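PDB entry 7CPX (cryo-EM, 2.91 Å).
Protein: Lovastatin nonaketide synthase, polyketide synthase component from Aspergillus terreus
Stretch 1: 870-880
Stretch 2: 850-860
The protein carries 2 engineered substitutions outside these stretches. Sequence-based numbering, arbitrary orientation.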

# COMPACT_ATOMS: atom_id res chain seq x y z
N ASP A 870 55.09 -24.24 -30.51
CA ASP A 870 55.17 -23.28 -31.61
C ASP A 870 55.63 -21.94 -31.04
O ASP A 870 54.85 -21.01 -30.82
CB ASP A 870 53.83 -23.16 -32.32
CG ASP A 870 53.87 -22.23 -33.51
OD1 ASP A 870 54.98 -21.75 -33.86
OD2 ASP A 870 52.81 -21.97 -34.11
N LEU A 871 56.94 -21.84 -30.81
CA LEU A 871 57.51 -20.61 -30.30
C LEU A 871 57.36 -19.48 -31.32
O LEU A 871 57.40 -19.70 -32.54
CB LEU A 871 58.99 -20.80 -29.96
CG LEU A 871 59.30 -21.73 -28.78
CD1 LEU A 871 60.79 -21.75 -28.50
CD2 LEU A 871 58.53 -21.34 -27.54
N ALA A 872 57.18 -18.27 -30.81
CA ALA A 872 56.96 -17.12 -31.67
C ALA A 872 58.18 -16.87 -32.56
O ALA A 872 59.32 -17.11 -32.17
CB ALA A 872 56.67 -15.88 -30.82
N TYR A 873 57.91 -16.38 -33.77
CA TYR A 873 58.96 -16.06 -34.73
C TYR A 873 58.72 -14.66 -35.27
O TYR A 873 57.58 -14.25 -35.49
CB TYR A 873 58.98 -17.06 -35.88
CG TYR A 873 60.33 -17.17 -36.56
CD1 TYR A 873 61.24 -18.15 -36.18
CD2 TYR A 873 60.68 -16.31 -37.58
CE1 TYR A 873 62.47 -18.25 -36.79
CE2 TYR A 873 61.91 -16.41 -38.20
CZ TYR A 873 62.80 -17.38 -37.81
OH TYR A 873 64.03 -17.49 -38.42
N THR A 874 59.81 -13.91 -35.48
CA THR A 874 59.71 -12.51 -35.87
C THR A 874 60.82 -12.14 -36.84
O THR A 874 61.99 -12.43 -36.58
CB THR A 874 59.78 -11.60 -34.64
OG1 THR A 874 58.66 -11.88 -33.78
CG2 THR A 874 59.75 -10.14 -35.05
N GLY A 875 60.45 -11.49 -37.94
CA GLY A 875 61.41 -10.91 -38.86
C GLY A 875 61.57 -9.42 -38.62
O GLY A 875 60.64 -8.75 -38.19
N CYS A 876 62.77 -8.92 -38.90
CA CYS A 876 63.10 -7.52 -38.66
C CYS A 876 63.56 -6.76 -39.90
O CYS A 876 63.67 -5.53 -39.84
CB CYS A 876 64.18 -7.40 -37.58
SG CYS A 876 65.73 -8.24 -37.99
N LEU A 877 63.83 -7.44 -41.01
CA LEU A 877 64.16 -6.78 -42.27
C LEU A 877 63.57 -7.64 -43.39
O LEU A 877 64.19 -8.62 -43.81
CB LEU A 877 65.66 -6.59 -42.43
CG LEU A 877 66.10 -5.28 -43.09
CD1 LEU A 877 65.73 -4.08 -42.23
CD2 LEU A 877 67.60 -5.29 -43.36
N GLU A 878 62.38 -7.27 -43.85
CA GLU A 878 61.65 -8.07 -44.81
C GLU A 878 62.20 -7.86 -46.22
O GLU A 878 63.14 -7.09 -46.44
CB GLU A 878 60.16 -7.74 -44.75
CG GLU A 878 59.42 -8.41 -43.59
CD GLU A 878 59.86 -7.89 -42.24
OE1 GLU A 878 60.18 -6.68 -42.14
OE2 GLU A 878 59.90 -8.68 -41.28
N ARG A 879 61.61 -8.57 -47.18
CA ARG A 879 62.09 -8.57 -48.56
C ARG A 879 61.51 -7.36 -49.28
O ARG A 879 60.35 -7.35 -49.69
CB ARG A 879 61.69 -9.87 -49.24
CG ARG A 879 62.40 -10.15 -50.56
CD ARG A 879 61.60 -9.65 -51.76
NE ARG A 879 62.09 -10.22 -53.01
CZ ARG A 879 63.08 -9.71 -53.73
NH1 ARG A 879 63.71 -8.60 -53.37
NH2 ARG A 879 63.45 -10.34 -54.85
N GLY A 880 62.34 -6.32 -49.45
CA GLY A 880 61.93 -5.14 -50.17
C GLY A 880 61.07 -4.17 -49.39
O GLY A 880 60.55 -3.22 -49.99
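Stretch 2 (850-860) CHPALKSPCVA

A short strand and a helix that run nearly antiparallel can be bridged by one large aromatic side chain, and residues 850-860 of lovastatin nonaketide synthase illustrate the principle. Stretch 2 begins as an extended loop, turns at a cis proline and enters a helix at K855 that continues later in the chain. The helix axis makes an angle of 158° with strand 872-875, their closest approach being 9.7 Å.

C850 opens the segment with its CB pointing away, so its approach is through backbone: its CA lies 3.6 Å from L877 O. The same carbonyl accepts a weak hydrogen bond from H851 N (N to L877 O, 3.0 Å), bent to 124° at the hydrogen. The CA-to-CB bond of H851 points toward stretch 1, and one face of the imidazole receives G875, whose CA is 3.8 Å from the ring centroid in a CH-pi contact. Glycine permits this packing, since an ideal CB there would fall 2.3 Å from H851 CG. H851 CD2 also lies 4.2 Å from Y873 CE2, at the edge of the tyrosine ring. The cis peptide bond then precedes P852, whose CD lies 4.4 Å from R879 CB. A853 makes no contact.

The helix end of the segment completes the surroundings of Y873. L854, at the N-cap position, brings its O to 3.2 Å from Y873 OH. K855 begins the helix; its CG packs 3.6 Å from Y873 CD2 and its carbonyl oxygen lies over one face of the ring, although the end of its side chain leads away. S856 and P857 make no contact. One turn on from L854, C858 meets the ring at its edge, SG lying 3.5 Å from Y873 CE1. V859 adds its CB 4.2 Å from Y873 CD1, while its CG2 reaches back to D870 OD1 at 3.9 Å. A860 stands clear.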

# COMPACT_ATOMS: atom_id res chain seq x y z
N CYS A 850 67.83 -10.77 -43.08
CA CYS A 850 67.01 -10.82 -44.29
C CYS A 850 65.92 -11.89 -44.15
O CYS A 850 66.02 -13.02 -44.63
CB CYS A 850 67.89 -11.06 -45.50
SG CYS A 850 69.40 -10.08 -45.45
N HIS A 851 64.84 -11.49 -43.48
CA HIS A 851 63.62 -12.28 -43.45
C HIS A 851 63.03 -12.33 -44.85
O HIS A 851 63.18 -11.39 -45.63
CB HIS A 851 62.64 -11.64 -42.46
CG HIS A 851 61.48 -12.52 -42.09
ND1 HIS A 851 60.22 -12.34 -42.61
CD2 HIS A 851 61.39 -13.56 -41.22
CE1 HIS A 851 59.40 -13.24 -42.09
NE2 HIS A 851 60.09 -13.99 -41.25
N PRO A 852 62.34 -13.43 -45.22
CA PRO A 852 62.01 -14.69 -44.55
C PRO A 852 62.86 -15.89 -44.99
O PRO A 852 62.30 -16.96 -45.24
CB PRO A 852 60.56 -14.90 -44.95
CG PRO A 852 60.53 -14.41 -46.37
CD PRO A 852 61.57 -13.30 -46.47
N ALA A 853 64.17 -15.71 -45.10
CA ALA A 853 65.01 -16.79 -45.61
C ALA A 853 64.98 -18.01 -44.70
O ALA A 853 64.89 -19.15 -45.18
CB ALA A 853 66.44 -16.29 -45.79
N LEU A 854 65.05 -17.80 -43.39
CA LEU A 854 65.20 -18.89 -42.42
C LEU A 854 63.94 -19.13 -41.59
O LEU A 854 63.99 -19.88 -40.62
CB LEU A 854 66.38 -18.60 -41.49
CG LEU A 854 67.76 -18.53 -42.15
CD1 LEU A 854 68.78 -17.95 -41.19
CD2 LEU A 854 68.19 -19.91 -42.63
N LYS A 855 62.81 -18.51 -41.95
CA LYS A 855 61.64 -18.57 -41.09
C LYS A 855 61.07 -19.98 -41.02
O LYS A 855 61.00 -20.59 -39.95
CB LYS A 855 60.58 -17.58 -41.59
CG LYS A 855 59.35 -17.48 -40.68
CD LYS A 855 58.20 -18.37 -41.15
CE LYS A 855 57.54 -17.82 -42.41
NZ LYS A 855 56.37 -18.64 -42.83
N SER A 856 60.65 -20.52 -42.17
CA SER A 856 59.95 -21.81 -42.18
C SER A 856 60.81 -22.94 -41.63
O SER A 856 60.37 -23.64 -40.70
CB SER A 856 59.46 -22.11 -43.59
OG SER A 856 58.89 -23.40 -43.67
N PRO A 857 62.01 -23.20 -42.16
CA PRO A 857 62.80 -24.31 -41.61
C PRO A 857 63.15 -24.13 -40.15
O PRO A 857 63.13 -25.11 -39.38
CB PRO A 857 64.05 -24.33 -42.51
CG PRO A 857 64.14 -22.96 -43.07
CD PRO A 857 62.73 -22.49 -43.24
N CYS A 858 63.45 -22.90 -39.72
CA CYS A 858 63.83 -22.68 -38.33
C CYS A 858 62.66 -22.94 -37.39
O CYS A 858 62.81 -23.61 -36.37
CB CYS A 858 64.35 -21.26 -38.15
SG CYS A 858 64.82 -20.88 -36.45
N VAL A 859 61.48 -22.41 -37.72
CA VAL A 859 60.33 -22.62 -36.85
C VAL A 859 59.92 -24.08 -36.86
O VAL A 859 59.50 -24.63 -35.83
CB VAL A 859 59.16 -21.69 -37.26
CG1 VAL A 859 58.48 -22.20 -38.52
CG2 VAL A 859 58.17 -21.56 -36.12
N ALA A 860 60.04 -24.75 -38.01
CA ALA A 860 59.75 -26.18 -38.05
C ALA A 860 60.71 -26.96 -37.16
O ALA A 860 60.30 -27.88 -36.44
CB ALA A 860 59.82 -26.69 -39.49